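Local coordinates for protein glycoside hydrolase family 81 (Clostridium thermocellum, PDB 6FOP) that probably hydrolyses beta-1,3-glucans such as laminarin, as a family 81 glycoside hydrolase of the cellulosome, at residues 667-672 against 695-700; 80-85 against 557-562; 371-376 against 428-433; 108-113 against 226-231. All blocks are in the same frame, centred on the assembly; numbering follows the deposited sequence.

Interaction 1 (667-672 against 695-700)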
loop_
_atom_site.group_PDB
_atom_site.type_symbol
_atom_site.label_atom_id
_atom_site.label_comp_id
_atom_site.label_asym_id
_atom_site.label_seq_id
_atom_site.Cartn_x
_atom_site.Cartn_y
_atom_site.Cartn_z
ATOM N N THR A 667 11.347 -2.007 22.466
ATOM C CA THR A 667 11.075 -3.147 21.602
ATOM C C THR A 667 11.372 -4.460 22.316
ATOM O O THR A 667 11.894 -4.462 23.434
ATOM C CB THR A 667 11.825 -3.022 20.275
ATOM O OG1 THR A 667 13.225 -2.882 20.533
ATOM C CG2 THR A 667 11.327 -1.797 19.496
ATOM N N ALA A 668 11.071 -5.566 21.648
ATOM C CA ALA A 668 11.241 -6.897 22.222
ATOM C C ALA A 668 11.643 -7.882 21.157
ATOM O O ALA A 668 11.338 -7.691 19.964
ATOM C CB ALA A 668 9.964 -7.372 22.915
ATOM N N ASP A 669 12.275 -8.965 21.605
ATOM C CA ASP A 669 12.779 -10.028 20.728
ATOM C C ASP A 669 11.750 -11.129 20.409
ATOM O O ASP A 669 12.044 -12.330 20.434
ATOM C CB ASP A 669 14.088 -10.614 21.269
ATOM C CG ASP A 669 13.943 -11.326 22.605
ATOM O OD1 ASP A 669 12.841 -11.329 23.207
ATOM O OD2 ASP A 669 14.986 -11.843 23.058
ATOM N N THR A 670 10.528 -10.702 20.097
ATOM C CA THR A 670 9.437 -11.613 19.762
ATOM C C THR A 670 8.465 -10.892 18.826
ATOM O O THR A 670 8.431 -9.671 18.831
ATOM C CB THR A 670 8.749 -12.127 21.064
ATOM O OG1 THR A 670 8.100 -13.365 20.824
ATOM C CG2 THR A 670 7.781 -11.104 21.621
ATOM N N PRO A 671 7.649 -11.641 18.041
ATOM C CA PRO A 671 6.807 -10.914 17.072
ATOM C C PRO A 671 5.513 -10.356 17.655
ATOM O O PRO A 671 5.019 -9.366 17.144
ATOM C CB PRO A 671 6.479 -11.946 15.996
ATOM C CG PRO A 671 7.054 -13.232 16.439
ATOM C CD PRO A 671 7.870 -13.049 17.674
ATOM N N LEU A 672 4.949 -10.976 18.701
ATOM C CA LEU A 672 3.624 -10.587 19.198
ATOM C C LEU A 672 3.789 -10.022 20.605
ATOM O O LEU A 672 3.905 -10.754 21.584
ATOM C CB LEU A 672 2.660 -11.759 19.155
ATOM C CG LEU A 672 2.520 -12.482 17.806
ATOM C CD1 LEU A 672 1.531 -13.647 17.944
ATOM C CD2 LEU A 672 2.116 -11.539 16.705
ATOM N N LYS A 695 11.241 -17.098 26.326
ATOM C CA LYS A 695 11.788 -16.031 27.134
ATOM C C LYS A 695 11.847 -14.799 26.250
ATOM O O LYS A 695 12.524 -14.819 25.213
ATOM C CB LYS A 695 13.188 -16.361 27.633
ATOM C CG LYS A 695 13.796 -15.258 28.482
ATOM C CD LYS A 695 15.282 -15.495 28.730
ATOM C CE LYS A 695 15.541 -16.216 30.019
ATOM N NZ LYS A 695 17.005 -16.157 30.302
ATOM N N VAL A 696 11.134 -13.754 26.654
ATOM C CA VAL A 696 11.040 -12.491 25.897
ATOM C C VAL A 696 11.752 -11.415 26.679
ATOM O O VAL A 696 11.459 -11.181 27.865
ATOM C CB VAL A 696 9.576 -12.101 25.621
ATOM C CG1 VAL A 696 9.527 -10.768 24.865
ATOM C CG2 VAL A 696 8.866 -13.223 24.870
ATOM N N THR A 697 12.681 -10.747 25.996
ATOM C CA THR A 697 13.480 -9.688 26.574
ATOM C C THR A 697 13.191 -8.388 25.863
ATOM O O THR A 697 13.209 -8.343 24.634
ATOM C CB THR A 697 14.987 -10.024 26.498
ATOM O OG1 THR A 697 15.220 -11.293 27.134
ATOM C CG2 THR A 697 15.827 -8.963 27.178
ATOM N N PHE A 698 12.915 -7.341 26.637
ATOM C CA PHE A 698 12.629 -5.998 26.126
ATOM C C PHE A 698 13.880 -5.138 26.202
ATOM O O PHE A 698 14.792 -5.393 26.996
ATOM C CB PHE A 698 11.479 -5.345 26.907
ATOM C CG PHE A 698 10.149 -6.050 26.727
ATOM C CD1 PHE A 698 9.845 -7.211 27.460
ATOM C CD2 PHE A 698 9.194 -5.561 25.863
ATOM C CE1 PHE A 698 8.646 -7.867 27.276
ATOM C CE2 PHE A 698 7.984 -6.197 25.694
ATOM C CZ PHE A 698 7.722 -7.370 26.403
ATOM N N SER A 699 13.885 -4.068 25.407
ATOM C CA SER A 699 15.077 -3.218 25.294
ATOM C C SER A 699 15.391 -2.412 26.556
ATOM O O SER A 699 16.507 -1.895 26.719
ATOM C CB SER A 699 14.954 -2.262 24.094
ATOM O OG SER A 699 13.836 -1.396 24.212
ATOM N N ASP A 700 14.397 -2.307 27.454
ATOM C CA ASP A 700 14.618 -1.677 28.760
ATOM C C ASP A 700 15.029 -2.675 29.863
ATOM O O ASP A 700 15.135 -2.279 31.018
ATOM C CB ASP A 700 13.388 -0.852 29.184
ATOM C CG ASP A 700 12.147 -1.702 29.402
ATOM O OD1 ASP A 700 12.248 -2.949 29.313
ATOM O OD2 ASP A 700 11.080 -1.096 29.654
HETATM O O HOH W 1 14.820 -13.312 25.262
HETATM O O HOH W 2 11.787 -14.285 22.531
#
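Thr667 and Ser699 are joined by two hydrogen bonds. Thr667 N donates to Ser699 OG at 3.1 Å, and Ser699 N returns a 2.8 Å bond to Thr667 O. Ser699 OG stands between its own backbone N and carbonyl carbon (chi1 61°), where it meets the Thr667 amide. The CB of Thr667 points away from the other segment, so this residue contributes mainly main chain.

Asp669 carries the other polar end. Its backbone N donates to Thr697 O at 3.2 Å. Its carboxylate turns to the same residue: OD1 accepts from Thr697 N at 2.9 Å. That bond is nearly straight (171°), but the donor lies above the carboxylate plane, 36° out of it. OD2 accepts from a water that also donates to Lys695 O and accepts from Thr697 OG1. Both carboxylate oxygens are therefore engaged, which limits the rotation of the group.

Val696 supplies the apolar side. Its CG1 lies 3.7 Å from Thr670 CG2, and the two side chains cross at about a right angle. The same CG1 is 3.9 Å from Ala668 CB. That methyl group sits over one face of the Phe698 ring, offset toward the rim, in a CH-pi contact 3.9 Å from the ring centroid. Tyr684 meets this ring edge-to-face.

Ala668 and Phe698 form a single beta bridge, and Asp669 is the centre of an inverse gamma turn just after it. The arrangement is that of an isolated bridge, joining a loop to the residue just after strand 694-697, in the small hairpin that strand makes with strand 703-706.

Interaction 2 (80-85 against 557-562). With NI (nickel (II) ion), chain B.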
loop_
_atom_site.group_PDB
_atom_site.type_symbol
_atom_site.label_atom_id
_atom_site.label_comp_id
_atom_site.label_asym_id
_atom_site.label_seq_id
_atom_site.Cartn_x
_atom_site.Cartn_y
_atom_site.Cartn_z
ATOM N N ALA A 80 -7.903 20.112 -1.109
ATOM C CA ALA A 80 -7.059 19.224 -1.908
ATOM C C ALA A 80 -5.802 19.958 -2.345
ATOM O O ALA A 80 -5.794 21.180 -2.517
ATOM C CB ALA A 80 -7.813 18.748 -3.125
ATOM N N TYR A 81 -4.738 19.193 -2.537
ATOM C CA TYR A 81 -3.510 19.719 -3.105
ATOM C C TYR A 81 -3.145 18.849 -4.277
ATOM O O TYR A 81 -3.230 17.637 -4.190
ATOM C CB TYR A 81 -2.412 19.735 -2.061
ATOM C CG TYR A 81 -1.235 20.623 -2.438
ATOM C CD1 TYR A 81 -1.383 21.999 -2.526
ATOM C CD2 TYR A 81 0.007 20.092 -2.738
ATOM C CE1 TYR A 81 -0.324 22.816 -2.871
ATOM C CE2 TYR A 81 1.080 20.903 -3.062
ATOM C CZ TYR A 81 0.903 22.271 -3.149
ATOM O OH TYR A 81 1.965 23.094 -3.487
ATOM N N PHE A 82 -2.742 19.493 -5.378
ATOM C CA PHE A 82 -2.620 18.851 -6.689
ATOM C C PHE A 82 -1.201 18.796 -7.228
ATOM O O PHE A 82 -0.432 19.754 -7.093
ATOM C CB PHE A 82 -3.490 19.586 -7.701
ATOM C CG PHE A 82 -4.949 19.659 -7.328
ATOM C CD1 PHE A 82 -5.821 18.623 -7.610
ATOM C CD2 PHE A 82 -5.461 20.812 -6.749
ATOM C CE1 PHE A 82 -7.172 18.713 -7.274
ATOM C CE2 PHE A 82 -6.795 20.905 -6.411
ATOM C CZ PHE A 82 -7.651 19.854 -6.678
ATOM N N GLY A 83 -0.864 17.647 -7.805
ATOM C CA GLY A 83 0.331 17.467 -8.633
ATOM C C GLY A 83 -0.066 16.744 -9.897
ATOM O O GLY A 83 0.365 15.605 -10.149
ATOM N N ALA A 84 -0.894 17.395 -10.693
ATOM C CA ALA A 84 -1.473 16.764 -11.881
ATOM C C ALA A 84 -0.438 16.559 -12.969
ATOM O O ALA A 84 0.460 17.398 -13.186
ATOM C CB ALA A 84 -2.591 17.618 -12.455
ATOM N N HIS A 85 -0.580 15.465 -13.686
ATOM C CA HIS A 85 0.222 15.263 -14.893
ATOM C C HIS A 85 -0.074 16.380 -15.902
ATOM O O HIS A 85 -1.238 16.712 -16.142
ATOM C CB HIS A 85 -0.072 13.910 -15.532
ATOM C CG HIS A 85 0.504 13.778 -16.908
ATOM N ND1 HIS A 85 1.854 13.624 -17.149
ATOM C CD2 HIS A 85 -0.098 13.861 -18.121
ATOM C CE1 HIS A 85 2.059 13.629 -18.457
ATOM N NE2 HIS A 85 0.889 13.733 -19.066
ATOM N N GLY A 557 -2.126 9.309 -6.975
ATOM C CA GLY A 557 -0.905 9.655 -7.701
ATOM C C GLY A 557 -0.723 11.146 -7.943
ATOM O O GLY A 557 0.401 11.679 -7.832
ATOM N N GLY A 558 -1.830 11.811 -8.255
ATOM C CA GLY A 558 -1.824 13.211 -8.716
ATOM C C GLY A 558 -2.460 14.219 -7.784
ATOM O O GLY A 558 -2.476 15.391 -8.133
ATOM N N LYS A 559 -2.924 13.819 -6.595
ATOM C CA LYS A 559 -3.443 14.766 -5.594
ATOM C C LYS A 559 -3.528 14.061 -4.257
ATOM O O LYS A 559 -3.414 12.843 -4.175
ATOM C CB LYS A 559 -4.811 15.313 -5.981
ATOM C CG LYS A 559 -5.963 14.320 -5.902
ATOM C CD LYS A 559 -7.277 15.011 -6.168
ATOM C CE LYS A 559 -8.447 14.047 -6.106
ATOM N NZ LYS A 559 -9.720 14.755 -6.425
ATOM N N TYR A 560 -3.765 14.838 -3.210
ATOM C CA TYR A 560 -4.280 14.272 -1.963
ATOM C C TYR A 560 -5.346 15.202 -1.483
ATOM O O TYR A 560 -5.358 16.379 -1.825
ATOM C CB TYR A 560 -3.207 14.044 -0.900
ATOM C CG TYR A 560 -2.333 15.215 -0.561
ATOM C CD1 TYR A 560 -2.730 16.145 0.400
ATOM C CD2 TYR A 560 -1.116 15.408 -1.222
ATOM C CE1 TYR A 560 -1.919 17.241 0.700
ATOM C CE2 TYR A 560 -0.286 16.468 -0.913
ATOM C CZ TYR A 560 -0.683 17.400 0.026
ATOM O OH TYR A 560 0.155 18.467 0.322
ATOM N N CYS A 561 -6.284 14.673 -0.711
ATOM C CA CYS A 561 -7.429 15.488 -0.340
ATOM C C CYS A 561 -8.127 14.993 0.907
ATOM O O CYS A 561 -7.842 13.918 1.424
ATOM C CB CYS A 561 -8.418 15.546 -1.490
ATOM S SG CYS A 561 -9.111 13.936 -1.896
ATOM N N HIS A 562 -9.021 15.839 1.393
ATOM C CA HIS A 562 -9.826 15.624 2.596
ATOM C C HIS A 562 -11.278 15.332 2.171
ATOM O O HIS A 562 -12.229 15.959 2.645
ATOM C CB HIS A 562 -9.688 16.865 3.453
ATOM C CG HIS A 562 -10.211 16.748 4.852
ATOM N ND1 HIS A 562 -11.529 16.984 5.187
ATOM C CD2 HIS A 562 -9.558 16.557 6.016
ATOM C CE1 HIS A 562 -11.672 16.903 6.498
ATOM N NE2 HIS A 562 -10.488 16.677 7.028
HETATM NI NI NI B . -10.190 16.963 9.061
HETATM O O HOH W 3 2.043 13.968 -8.653
#
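Tyr81 and Tyr560 form the tight part of this contact. They are a hydrogen-bonded antiparallel pair: Tyr81 N donates to Tyr560 O, and Tyr560 N donates to Tyr81 O, both at 3.0 Å. Their side chains lie side by side and point the same way. Tyr81 CB sits over one face of the Tyr560 ring, 4.0 Å from its centroid, as a CH-pi contact. The ring planes are oblique, at 41°. Tyr560 OH comes within 3.5 Å of Tyr81 CD2 and bonds to Ser544 N outside the segments.

Ala80 and Cys561 are packed on the other face, CB to CB at 3.6 Å.

Phe82 and Lys559 lie on that same face but are more open to solvent. Phe82 CD1 touches Lys559 CB at 3.8 Å. The lysine chain then runs on, extended beyond CG. Its NZ hydrogen-bonds a methylpentanediol, probably from the crystallisation liquor, and makes a cation-pi contact with Trp556. Further along, Gly83 N donates to Gly558 O at 2.8 Å, from above the carbonyl plane. A water bridges Gly83 O and Gly557 O, and Ala84 is exposed.

His562 follows Cys561 and binds nickel through NE2 at 2.1 Å, with His574, Glu601 and Glu605. Strand 80-82 is an outermost strand of a four-stranded antiparallel sheet. Strand 559-561 lies between it and strand 554-556, and helix 570-575 packs on His562.

Interaction 3 (371-376 against 428-433)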
loop_
_atom_site.group_PDB
_atom_site.type_symbol
_atom_site.label_atom_id
_atom_site.label_comp_id
_atom_site.label_asym_id
_atom_site.label_seq_id
_atom_site.Cartn_x
_atom_site.Cartn_y
_atom_site.Cartn_z
ATOM N N PHE A 371 -19.728 -19.734 13.785
ATOM C CA PHE A 371 -20.061 -18.945 12.600
ATOM C C PHE A 371 -18.817 -18.609 11.774
ATOM O O PHE A 371 -18.857 -18.683 10.549
ATOM C CB PHE A 371 -20.868 -17.673 12.921
ATOM C CG PHE A 371 -21.452 -17.041 11.684
ATOM C CD1 PHE A 371 -22.588 -17.578 11.113
ATOM C CD2 PHE A 371 -20.820 -15.992 11.037
ATOM C CE1 PHE A 371 -23.143 -17.053 9.964
ATOM C CE2 PHE A 371 -21.387 -15.444 9.888
ATOM C CZ PHE A 371 -22.534 -15.974 9.354
ATOM N N MET A 372 -17.721 -18.278 12.452
ATOM C CA MET A 372 -16.488 -17.992 11.745
ATOM C C MET A 372 -16.043 -19.208 10.930
ATOM O O MET A 372 -15.741 -19.111 9.739
ATOM C CB MET A 372 -15.384 -17.582 12.724
ATOM C CG MET A 372 -15.639 -16.222 13.343
ATOM S SD MET A 372 -14.682 -15.910 14.855
ATOM C CE MET A 372 -13.028 -15.693 14.166
ATOM N N LYS A 373 -16.005 -20.376 11.573
ATOM C CA LYS A 373 -15.593 -21.583 10.880
ATOM C C LYS A 373 -16.577 -21.959 9.789
ATOM O O LYS A 373 -16.167 -22.224 8.650
ATOM C CB LYS A 373 -15.417 -22.745 11.853
ATOM C CG LYS A 373 -14.174 -22.687 12.730
ATOM C CD LYS A 373 -14.063 -23.950 13.593
ATOM C CE LYS A 373 -12.728 -24.096 14.285
ATOM N NZ LYS A 373 -12.670 -25.383 15.042
ATOM N N SER A 374 -17.871 -22.059 10.093
ATOM C CA SER A 374 -18.812 -22.560 9.092
ATOM C C SER A 374 -18.839 -21.624 7.873
ATOM O O SER A 374 -18.913 -22.082 6.727
ATOM C CB SER A 374 -20.207 -22.769 9.679
ATOM O OG SER A 374 -20.787 -21.548 10.128
ATOM N N SER A 375 -18.771 -20.319 8.118
ATOM C CA SER A 375 -18.831 -19.406 6.992
ATOM C C SER A 375 -17.540 -19.437 6.167
ATOM O O SER A 375 -17.630 -19.427 4.951
ATOM C CB SER A 375 -19.214 -17.999 7.414
ATOM O OG SER A 375 -18.190 -17.413 8.172
ATOM N N LEU A 376 -16.371 -19.497 6.816
ATOM C CA LEU A 376 -15.118 -19.625 6.078
ATOM C C LEU A 376 -15.080 -20.931 5.289
ATOM O O LEU A 376 -14.657 -20.955 4.138
ATOM C CB LEU A 376 -13.894 -19.482 6.980
ATOM C CG LEU A 376 -13.637 -18.064 7.464
ATOM C CD1 LEU A 376 -12.483 -18.086 8.432
ATOM C CD2 LEU A 376 -13.395 -17.075 6.317
ATOM N N ALA A 428 -6.933 -16.289 10.889
ATOM C CA ALA A 428 -5.839 -16.214 11.853
ATOM C C ALA A 428 -6.304 -16.447 13.284
ATOM O O ALA A 428 -5.615 -17.161 14.057
ATOM C CB ALA A 428 -5.111 -14.891 11.725
ATOM N N GLN A 429 -7.427 -15.826 13.665
ATOM C CA GLN A 429 -7.944 -16.068 15.013
ATOM C C GLN A 429 -8.302 -17.550 15.205
ATOM O O GLN A 429 -8.053 -18.106 16.290
ATOM C CB GLN A 429 -9.134 -15.176 15.297
ATOM C CG GLN A 429 -8.847 -13.678 15.384
ATOM C CD GLN A 429 -7.884 -13.291 16.484
ATOM O OE1 GLN A 429 -7.622 -14.067 17.402
ATOM N NE2 GLN A 429 -7.333 -12.087 16.408
ATOM N N ILE A 430 -8.869 -18.193 14.182
ATOM C CA ILE A 430 -9.099 -19.629 14.270
ATOM C C ILE A 430 -7.770 -20.375 14.404
ATOM O O ILE A 430 -7.638 -21.272 15.258
ATOM C CB ILE A 430 -9.935 -20.166 13.108
ATOM C CG1 ILE A 430 -11.317 -19.544 13.113
ATOM C CG2 ILE A 430 -10.025 -21.682 13.157
ATOM C CD1 ILE A 430 -12.060 -19.724 11.837
ATOM N N ALA A 431 -6.790 -20.019 13.579
ATOM C CA ALA A 431 -5.478 -20.692 13.626
ATOM C C ALA A 431 -4.766 -20.655 14.968
ATOM O O ALA A 431 -4.118 -21.624 15.360
ATOM C CB ALA A 431 -4.584 -20.144 12.533
ATOM N N LEU A 432 -4.930 -19.548 15.690
ATOM C CA LEU A 432 -4.332 -19.386 17.020
ATOM C C LEU A 432 -4.951 -20.365 18.029
ATOM O O LEU A 432 -4.323 -20.690 19.031
ATOM C CB LEU A 432 -4.515 -17.945 17.520
ATOM C CG LEU A 432 -3.656 -16.925 16.787
ATOM C CD1 LEU A 432 -4.173 -15.507 17.041
ATOM C CD2 LEU A 432 -2.196 -17.058 17.198
ATOM N N ARG A 433 -6.159 -20.835 17.737
ATOM C CA ARG A 433 -6.924 -21.714 18.615
ATOM C C ARG A 433 -7.012 -23.151 18.139
ATOM O O ARG A 433 -7.316 -24.041 18.924
ATOM C CB ARG A 433 -8.335 -21.151 18.768
ATOM C CG ARG A 433 -8.363 -19.807 19.474
ATOM C CD ARG A 433 -9.652 -19.081 19.207
ATOM N NE ARG A 433 -9.750 -17.879 20.022
ATOM C CZ ARG A 433 -9.179 -16.699 19.745
ATOM N NH1 ARG A 433 -8.495 -16.528 18.633
ATOM N NH2 ARG A 433 -9.320 -15.674 20.553
#
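Met372, Lys373 and Leu376 of helix 362-379 meet Ile430 of helix 416-433 in a helix-helix contact of the C-terminal domain of family 81, in the six-hairpin clan (alpha/alpha barrels). The short helical segments are 10.7 Å apart at closest approach and cross at -117°.

Ile430 is the central side chain. Its CD1 reaches between three residues of the facing helix. It lies 3.7 Å from Lys373 CG, 3.8 Å from Leu376 CD1 and 4.1 Å from Met372 CB. Ile430 CG1 is anti to the carbonyl carbon (chi1 -63°), which leaves CG2 beside that carbon. CG2 lies 3.8 Å from Lys373 CE. Leu376 and Ile430 slide past each other in opposite directions, whereas Lys373 crosses Ile430 obliquely. Met372 is bent at chi3 (72°), and its CE touches Gln429 CB at 4.1 Å. Trp437 of helix 435-438 packs on Lys373, Leu376 and Ile430.

The polar ends are held elsewhere. Lys373 NZ makes a salt bridge with Asp434. Within the second segment, Arg433 NH1 donates to both Gln429 O and Gln429 OE1. Gln429 NE2 bonds to Pro307 O and His425.

No hydrogen bond links the two segments. The touching atoms are carbons, including the aliphatic part of Lys373, so the contact rests on shape and on burial of apolar surface. The lysine serves both sides of this division, carbon chain against Ile430 and charge against Asp434.

Interaction 4 (108-113 against 226-231)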
loop_
_atom_site.group_PDB
_atom_site.type_symbol
_atom_site.label_atom_id
_atom_site.label_comp_id
_atom_site.label_asym_id
_atom_site.label_seq_id
_atom_site.Cartn_x
_atom_site.Cartn_y
_atom_site.Cartn_z
ATOM N N SER A 108 8.294 -4.563 -13.235
ATOM C CA SER A 108 9.104 -4.942 -12.085
ATOM C C SER A 108 8.613 -4.221 -10.822
ATOM O O SER A 108 7.515 -3.647 -10.814
ATOM C CB SER A 108 10.595 -4.739 -12.383
ATOM O OG SER A 108 10.853 -3.396 -12.706
ATOM N N ASP A 109 9.409 -4.220 -9.760
ATOM C CA ASP A 109 8.849 -3.782 -8.478
ATOM C C ASP A 109 8.619 -2.286 -8.397
ATOM O O ASP A 109 7.796 -1.838 -7.607
ATOM C CB ASP A 109 9.737 -4.268 -7.318
ATOM C CG ASP A 109 9.708 -5.809 -7.131
ATOM O OD1 ASP A 109 8.958 -6.515 -7.815
ATOM O OD2 ASP A 109 10.459 -6.279 -6.291
ATOM N N PHE A 110 9.355 -1.506 -9.198
ATOM C CA PHE A 110 9.144 -0.062 -9.293
ATOM C C PHE A 110 9.480 0.511 -10.670
ATOM O O PHE A 110 9.823 1.697 -10.794
ATOM C CB PHE A 110 9.822 0.714 -8.132
ATOM C CG PHE A 110 11.226 0.309 -7.765
ATOM C CD1 PHE A 110 11.457 -0.779 -6.900
ATOM C CD2 PHE A 110 12.312 1.101 -8.125
ATOM C CE1 PHE A 110 12.732 -1.099 -6.493
ATOM C CE2 PHE A 110 13.599 0.772 -7.714
ATOM C CZ PHE A 110 13.810 -0.350 -6.924
ATOM N N ALA A 111 9.248 -0.283 -11.714
ATOM C CA ALA A 111 9.397 0.195 -13.079
ATOM C C ALA A 111 8.458 -0.567 -13.997
ATOM O O ALA A 111 7.978 -1.666 -13.667
ATOM C CB ALA A 111 10.858 0.114 -13.547
ATOM N N VAL A 112 8.275 -0.013 -15.189
ATOM C CA VAL A 112 7.499 -0.656 -16.261
ATOM C C VAL A 112 8.177 -0.374 -17.598
ATOM O O VAL A 112 8.627 0.747 -17.834
ATOM C CB VAL A 112 6.028 -0.179 -16.284
ATOM C CG1 VAL A 112 5.907 1.338 -16.393
ATOM C CG2 VAL A 112 5.213 -0.868 -17.359
ATOM N N ASP A 113 8.234 -1.390 -18.445
ATOM C CA ASP A 113 8.586 -1.235 -19.851
ATOM C C ASP A 113 7.296 -1.351 -20.646
ATOM O O ASP A 113 6.565 -2.331 -20.480
ATOM C CB ASP A 113 9.507 -2.355 -20.326
ATOM C CG ASP A 113 10.856 -2.391 -19.632
ATOM O OD1 ASP A 113 11.298 -1.396 -19.022
ATOM O OD2 ASP A 113 11.491 -3.473 -19.702
ATOM N N THR A 226 16.954 -1.828 -16.236
ATOM C CA THR A 226 16.327 -2.979 -16.879
ATOM C C THR A 226 15.612 -3.923 -15.914
ATOM O O THR A 226 14.897 -4.814 -16.365
ATOM C CB THR A 226 17.361 -3.774 -17.703
ATOM O OG1 THR A 226 18.486 -4.079 -16.872
ATOM C CG2 THR A 226 17.827 -2.924 -18.875
ATOM N N ASP A 227 15.759 -3.689 -14.605
ATOM C CA ASP A 227 14.996 -4.465 -13.608
ATOM C C ASP A 227 15.041 -3.684 -12.301
ATOM O O ASP A 227 15.978 -2.928 -12.047
ATOM C CB ASP A 227 15.566 -5.883 -13.433
ATOM C CG ASP A 227 14.573 -6.862 -12.791
ATOM O OD1 ASP A 227 13.385 -6.581 -12.703
ATOM O OD2 ASP A 227 15.038 -7.950 -12.401
ATOM N N THR A 228 14.015 -3.888 -11.473
ATOM C CA THR A 228 13.936 -3.306 -10.141
ATOM C C THR A 228 13.362 -4.374 -9.196
ATOM O O THR A 228 12.413 -5.096 -9.558
ATOM C CB THR A 228 13.088 -2.020 -10.070
ATOM O OG1 THR A 228 11.735 -2.288 -10.446
ATOM C CG2 THR A 228 13.691 -0.928 -10.980
ATOM N N LYS A 229 13.957 -4.457 -8.004
ATOM C CA LYS A 229 13.625 -5.505 -7.027
ATOM C C LYS A 229 13.678 -4.996 -5.614
ATOM O O LYS A 229 14.627 -4.299 -5.228
ATOM C CB LYS A 229 14.640 -6.666 -7.147
ATOM C CG LYS A 229 14.578 -7.464 -8.437
ATOM C CD LYS A 229 13.525 -8.573 -8.403
ATOM C CE LYS A 229 13.046 -8.957 -9.804
ATOM N NZ LYS A 229 12.029 -7.934 -10.254
ATOM N N VAL A 230 12.694 -5.420 -4.812
ATOM C CA VAL A 230 12.767 -5.302 -3.345
ATOM C C VAL A 230 12.984 -6.656 -2.706
ATOM O O VAL A 230 12.527 -7.669 -3.217
ATOM C CB VAL A 230 11.558 -4.624 -2.726
ATOM C CG1 VAL A 230 11.457 -3.205 -3.255
ATOM C CG2 VAL A 230 10.262 -5.421 -2.946
ATOM N N GLU A 231 13.702 -6.636 -1.582
ATOM C CA GLU A 231 13.830 -7.801 -0.712
ATOM C C GLU A 231 13.692 -7.295 0.717
ATOM O O GLU A 231 13.986 -6.131 0.988
ATOM C CB GLU A 231 15.193 -8.471 -0.855
ATOM C CG GLU A 231 15.642 -8.808 -2.246
ATOM C CD GLU A 231 17.149 -9.007 -2.233
ATOM O OE1 GLU A 231 17.945 -8.031 -2.432
ATOM O OE2 GLU A 231 17.533 -10.123 -1.922
HETATM O O HOH W 4 14.361 -5.308 -18.942
#
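Phe110 lies with one face against Thr228. Thr228 CB stands over the centre of the ring, 3.5 Å from its centroid and only 3° off the normal, in a CH-pi contact. Thr228 CG2 also touches this ring, 3.7 Å from CE2. With chi1 at 62°, Thr228 OG1 lies between its backbone N and carbonyl carbon. There it accepts from Phe110 N at 2.8 Å and shares a 2.7 Å hydrogen bond with Ser108 OG. Either hydroxyl could be the donor.

Asp109 faces the next part of strand 223-235. Its OD2 accepts from Val230 N at 2.8 Å, through the anti lone pair. Its backbone N donates to Thr228 O at 3.1 Å, from above the carbonyl plane. Arg459 forms a salt bridge with the same OD2. Phe110 CE1 lies 4.1 Å from Val230 CG1.

The turn between strands 103-107 and 111-118 thus joins the edge of another sheet through side chains more than through strand pairing. One threonine offers a hydroxyl to two polar partners and its carbons to a ring. The arginine would probably favour a charged Asp109, whose OD2 then serves both Arg459 and the Val230 amide.

How the interactions relate
Along the chain, interaction 2 closes a span of some 470 residues, and interactions 3 and 4 both fall within it; interaction 1 comes later. Interactions 2 and 4 do not touch: their centres are 25 Å apart and their nearest atoms about 13 Å. Interactions 1 and 3 come closer, about 5 Å between nearest atoms. Helix 494-511 touches both: Leu506 packs on Leu672 and on Ala428. Interaction 2 lies about 30 Å from interactions 1 and 3 by nearest atoms, on the opposite side of the chain's centre. Interaction 2 holds a nickel ligand. A calcium ion lies about 10 Å from the Leu376 side chain, and a different one about 8 Å from that of Asp109.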